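Local coordinates for CELL WALL surface anchor family protein (Streptococcus pneumoniae, PDB 2WW8), which serves as the adhesin of the pneumococcal pilus and probably attaches the bacterium to host cells, at residues I396-Y407 with Y503-I512. Residues are numbered along the deposited sequence; the frame is centred on the assembly and turned at random.
Sequences INFNHATFAPSY and YPFNSNTAKI. With EPE (4-(2-hydroxyethyl)-1-piperazine ethanesulfonic acid), chain E.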
loop_
_atom_site.group_PDB
_atom_site.type_symbol
_atom_site.label_atom_id
_atom_site.label_comp_id
_atom_site.label_asym_id
_atom_site.label_seq_id
_atom_site.Cartn_x
_atom_site.Cartn_y
_atom_site.Cartn_z
ATOM N N ILE A 396 51.408 11.174 -30.535
ATOM C CA ILE A 396 52.374 12.014 -29.880
ATOM C C ILE A 396 52.908 12.938 -30.989
ATOM O O ILE A 396 53.131 12.501 -32.153
ATOM C CB ILE A 396 53.444 11.113 -29.336
ATOM C CG1 ILE A 396 52.770 10.180 -28.315
ATOM C CG2 ILE A 396 54.682 11.912 -28.791
ATOM C CD1 ILE A 396 53.688 9.079 -27.785
ATOM N N ASN A 397 53.074 14.213 -30.623
ATOM C CA ASN A 397 53.357 15.274 -31.597
ATOM C C ASN A 397 54.853 15.363 -31.906
ATOM O O ASN A 397 55.491 16.334 -31.551
ATOM C CB ASN A 397 52.752 16.599 -31.094
ATOM C CG ASN A 397 53.003 17.772 -32.021
ATOM O OD1 ASN A 397 52.923 17.629 -33.215
ATOM N ND2 ASN A 397 53.369 18.918 -31.477
ATOM N N PHE A 398 55.419 14.337 -32.551
ATOM C CA PHE A 398 56.819 14.385 -33.014
ATOM C C PHE A 398 57.094 15.470 -34.042
ATOM O O PHE A 398 56.266 15.712 -34.924
ATOM C CB PHE A 398 57.265 13.009 -33.556
ATOM C CG PHE A 398 57.417 11.945 -32.465
ATOM C CD1 PHE A 398 58.412 12.058 -31.504
ATOM C CD2 PHE A 398 56.580 10.854 -32.400
ATOM C CE1 PHE A 398 58.562 11.101 -30.509
ATOM C CE2 PHE A 398 56.679 9.863 -31.386
ATOM C CZ PHE A 398 57.702 9.981 -30.455
ATOM N N ASN A 399 58.261 16.087 -33.940
ATOM C CA ASN A 399 58.769 17.074 -34.893
ATOM C C ASN A 399 59.600 16.406 -35.995
ATOM O O ASN A 399 60.573 15.698 -35.713
ATOM C CB ASN A 399 59.599 18.110 -34.118
ATOM C CG ASN A 399 59.992 19.321 -34.951
ATOM O OD1 ASN A 399 59.817 19.395 -36.168
ATOM N ND2 ASN A 399 60.580 20.287 -34.271
ATOM N N HIS A 400 59.189 16.589 -37.252
ATOM C CA HIS A 400 59.820 15.893 -38.371
ATOM C C HIS A 400 60.643 16.849 -39.201
ATOM O O HIS A 400 61.044 16.439 -40.297
ATOM C CB HIS A 400 58.844 15.192 -39.330
ATOM C CG HIS A 400 57.941 14.219 -38.649
ATOM N ND1 HIS A 400 58.430 13.132 -37.961
ATOM C CD2 HIS A 400 56.598 14.197 -38.491
ATOM C CE1 HIS A 400 57.428 12.468 -37.415
ATOM N NE2 HIS A 400 56.306 13.098 -37.716
ATOM N N ALA A 401 60.867 18.069 -38.705
ATOM C CA ALA A 401 61.656 19.043 -39.449
ATOM C C ALA A 401 63.101 18.588 -39.605
ATOM O O ALA A 401 63.591 17.813 -38.792
ATOM C CB ALA A 401 61.586 20.426 -38.811
ATOM N N THR A 402 63.812 19.087 -40.627
ATOM C CA THR A 402 65.123 18.513 -40.943
ATOM C C THR A 402 66.185 18.477 -39.834
ATOM O O THR A 402 66.853 17.447 -39.664
ATOM C CB THR A 402 65.676 19.050 -42.271
ATOM O OG1 THR A 402 65.478 20.470 -42.265
ATOM C CG2 THR A 402 64.930 18.405 -43.458
ATOM N N PHE A 403 66.342 19.568 -39.090
ATOM C CA PHE A 403 67.274 19.619 -37.976
ATOM C C PHE A 403 66.600 19.277 -36.635
ATOM O O PHE A 403 67.073 19.707 -35.580
ATOM C CB PHE A 403 67.867 21.038 -37.870
ATOM C CG PHE A 403 68.823 21.449 -38.983
ATOM C CD1 PHE A 403 68.874 20.778 -40.209
ATOM C CD2 PHE A 403 69.664 22.557 -38.781
ATOM C CE1 PHE A 403 69.774 21.184 -41.233
ATOM C CE2 PHE A 403 70.571 22.990 -39.775
ATOM C CZ PHE A 403 70.621 22.302 -41.014
ATOM N N ALA A 404 65.486 18.540 -36.638
ATOM C CA ALA A 404 64.835 18.211 -35.362
ATOM C C ALA A 404 65.646 17.157 -34.612
ATOM O O ALA A 404 66.289 16.346 -35.282
ATOM C CB ALA A 404 63.424 17.689 -35.592
ATOM N N PRO A 405 65.586 17.134 -33.258
ATOM C CA PRO A 405 66.327 16.099 -32.532
ATOM C C PRO A 405 65.851 14.692 -32.837
ATOM O O PRO A 405 64.793 14.511 -33.416
ATOM C CB PRO A 405 66.067 16.397 -31.046
ATOM C CG PRO A 405 65.300 17.646 -30.962
ATOM C CD PRO A 405 64.838 18.031 -32.356
ATOM N N SER A 406 66.613 13.687 -32.439
ATOM C CA SER A 406 66.151 12.309 -32.624
ATOM C C SER A 406 64.822 12.072 -31.916
ATOM O O SER A 406 64.504 12.718 -30.893
ATOM C CB SER A 406 67.213 11.332 -32.119
ATOM O OG SER A 406 67.027 11.125 -30.735
ATOM N N TYR A 407 64.037 11.142 -32.456
ATOM C CA TYR A 407 62.784 10.795 -31.844
ATOM C C TYR A 407 62.901 10.421 -30.362
ATOM O O TYR A 407 62.011 10.762 -29.604
ATOM C CB TYR A 407 62.020 9.758 -32.670
ATOM C CG TYR A 407 61.740 10.253 -34.077
ATOM C CD1 TYR A 407 61.057 11.442 -34.262
ATOM C CD2 TYR A 407 62.205 9.569 -35.224
ATOM C CE1 TYR A 407 60.777 11.919 -35.510
ATOM C CE2 TYR A 407 61.919 10.063 -36.510
ATOM C CZ TYR A 407 61.202 11.249 -36.643
ATOM O OH TYR A 407 60.860 11.834 -37.854
ATOM N N TYR A 503 54.704 4.614 -35.745
ATOM C CA TYR A 503 55.170 5.936 -36.166
ATOM C C TYR A 503 56.236 6.408 -35.153
ATOM O O TYR A 503 56.260 5.937 -34.008
ATOM C CB TYR A 503 53.943 6.860 -36.296
ATOM C CG TYR A 503 53.340 7.217 -34.942
ATOM C CD1 TYR A 503 52.396 6.368 -34.286
ATOM C CD2 TYR A 503 53.704 8.414 -34.317
ATOM C CE1 TYR A 503 51.847 6.717 -33.042
ATOM C CE2 TYR A 503 53.144 8.755 -33.063
ATOM C CZ TYR A 503 52.238 7.927 -32.446
ATOM O OH TYR A 503 51.762 8.290 -31.197
ATOM N N PRO A 504 57.214 7.243 -35.584
ATOM C CA PRO A 504 57.651 7.448 -37.011
ATOM C C PRO A 504 58.144 6.149 -37.658
ATOM O O PRO A 504 58.975 5.432 -37.115
ATOM C CB PRO A 504 58.753 8.491 -36.904
ATOM C CG PRO A 504 58.487 9.152 -35.486
ATOM C CD PRO A 504 58.051 7.999 -34.643
ATOM N N PHE A 505 57.559 5.795 -38.801
ATOM C CA PHE A 505 57.698 4.438 -39.304
ATOM C C PHE A 505 59.138 4.045 -39.616
ATOM O O PHE A 505 59.558 2.884 -39.426
ATOM C CB PHE A 505 56.786 4.303 -40.534
ATOM C CG PHE A 505 56.677 2.920 -41.014
ATOM C CD1 PHE A 505 55.795 2.023 -40.411
ATOM C CD2 PHE A 505 57.488 2.480 -42.066
ATOM C CE1 PHE A 505 55.677 0.688 -40.881
ATOM C CE2 PHE A 505 57.387 1.169 -42.535
ATOM C CZ PHE A 505 56.501 0.265 -41.967
ATOM N N ASN A 506 59.933 5.013 -40.073
ATOM C CA ASN A 506 61.336 4.701 -40.385
ATOM C C ASN A 506 62.339 5.175 -39.344
ATOM O O ASN A 506 63.533 5.291 -39.607
ATOM C CB ASN A 506 61.728 5.205 -41.780
ATOM C CG ASN A 506 60.942 4.490 -42.855
ATOM O OD1 ASN A 506 60.196 5.109 -43.604
ATOM N ND2 ASN A 506 61.037 3.159 -42.863
ATOM N N SER A 507 61.844 5.469 -38.153
ATOM C CA SER A 507 62.719 5.903 -37.077
ATOM C C SER A 507 63.853 4.917 -36.774
ATOM O O SER A 507 63.606 3.723 -36.662
ATOM C CB SER A 507 61.850 6.101 -35.840
ATOM O OG SER A 507 62.667 6.408 -34.719
ATOM N N ASN A 508 65.097 5.395 -36.633
ATOM C CA ASN A 508 66.182 4.594 -36.103
ATOM C C ASN A 508 66.266 4.697 -34.600
ATOM O O ASN A 508 67.199 4.139 -34.074
ATOM C CB ASN A 508 67.542 4.969 -36.707
ATOM C CG ASN A 508 67.579 4.752 -38.216
ATOM O OD1 ASN A 508 67.050 3.766 -38.744
ATOM N ND2 ASN A 508 68.213 5.679 -38.924
ATOM N N THR A 509 65.332 5.356 -33.886
ATOM C CA THR A 509 65.466 5.470 -32.425
ATOM C C THR A 509 64.119 5.074 -31.852
ATOM O O THR A 509 63.698 3.942 -32.035
ATOM C CB THR A 509 66.005 6.855 -31.882
ATOM O OG1 THR A 509 65.113 7.946 -32.193
ATOM C CG2 THR A 509 67.416 7.195 -32.452
ATOM N N ALA A 510 63.401 5.999 -31.213
ATOM C CA ALA A 510 62.074 5.711 -30.655
ATOM C C ALA A 510 61.033 5.464 -31.741
ATOM O O ALA A 510 61.023 6.142 -32.780
ATOM C CB ALA A 510 61.630 6.854 -29.704
ATOM N N LYS A 511 60.151 4.496 -31.494
ATOM C CA LYS A 511 59.104 4.132 -32.430
ATOM C C LYS A 511 57.942 3.660 -31.590
ATOM O O LYS A 511 58.155 2.840 -30.699
ATOM C CB LYS A 511 59.576 3.058 -33.421
ATOM C CG LYS A 511 58.492 2.757 -34.497
ATOM C CD LYS A 511 58.910 1.608 -35.456
ATOM C CE LYS A 511 60.189 1.837 -36.269
ATOM N NZ LYS A 511 60.426 0.633 -37.146
ATOM N N ILE A 512 56.761 4.218 -31.839
ATOM C CA ILE A 512 55.558 3.815 -31.105
ATOM C C ILE A 512 54.891 2.666 -31.854
ATOM O O ILE A 512 54.660 2.777 -33.065
ATOM C CB ILE A 512 54.542 4.987 -30.998
ATOM C CG1 ILE A 512 55.299 6.296 -30.557
ATOM C CG2 ILE A 512 53.268 4.545 -30.127
ATOM C CD1 ILE A 512 56.094 6.271 -29.188
HETATM N N1 EPE E . 65.669 12.684 -36.879
HETATM C C2 EPE E . 64.308 13.258 -37.006
HETATM C C3 EPE E . 63.837 13.509 -38.434
HETATM N N4 EPE E . 64.930 13.626 -39.373
HETATM C C5 EPE E . 65.766 12.444 -39.309
HETATM C C6 EPE E . 66.590 12.591 -38.036
HETATM C C7 EPE E . 64.470 13.903 -40.722
HETATM C C8 EPE E . 64.852 15.343 -41.065
HETATM O O8 EPE E . 65.151 15.557 -42.435
HETATM C C9 EPE E . 65.753 11.421 -36.146
HETATM C C10 EPE E . 65.600 10.241 -37.093
HETATM S S EPE E . 65.966 8.917 -35.941
HETATM O O1S EPE E . 67.402 8.710 -35.632
HETATM O O2S EPE E . 65.320 7.961 -36.862
HETATM O O3S EPE E . 65.410 9.235 -34.606
#
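The Y407 ring packs face-on over P504, and the two side chains run in opposite directions. Y407 CB sits 3.6 Å from T509 OG1. CG is anti to the carbonyl carbon (chi1 -59°), which lays the ring over the proline. P504 CG stands 3.4 Å from the Y407 ring centroid, 3° off the normal, a CH-pi contact. P504 CB lies against CE2 and CZ on the same face. Y407 CD2 meets S507 OG at the ring edge, at 3.2 Å. At the tip, Y407 OH shares a 2.8 Å hydrogen bond with H400 ND1; either could donate. P504 follows a cis peptide, and its CD touches F398 CD2. I512 CG1 meets the F398 ring at its edge.

At the far end, I396 N donates to Y503 OH at 3.0 Å, nearly straight at 168°.

A HEPES molecule, probably from the crystallisation liquor, covers the other face of Y407 with C2. Its sulfonate takes bonds from Y407 N, N508 N and T509 OG1. T509 OG1 also bonds Q408 N. S406, at the N-cap of helix 407-416, bonds N409 N through OG.

The contact joins the loop leading into helix 407-416 to the loop preceding helix 516-526. The domain's parallel sheet and magnesium site are consistent with a von Willebrand A fold. Apolar packing dominates, and the N-H groups and hydroxyl beside it suit an anion such as the bound sulfonate.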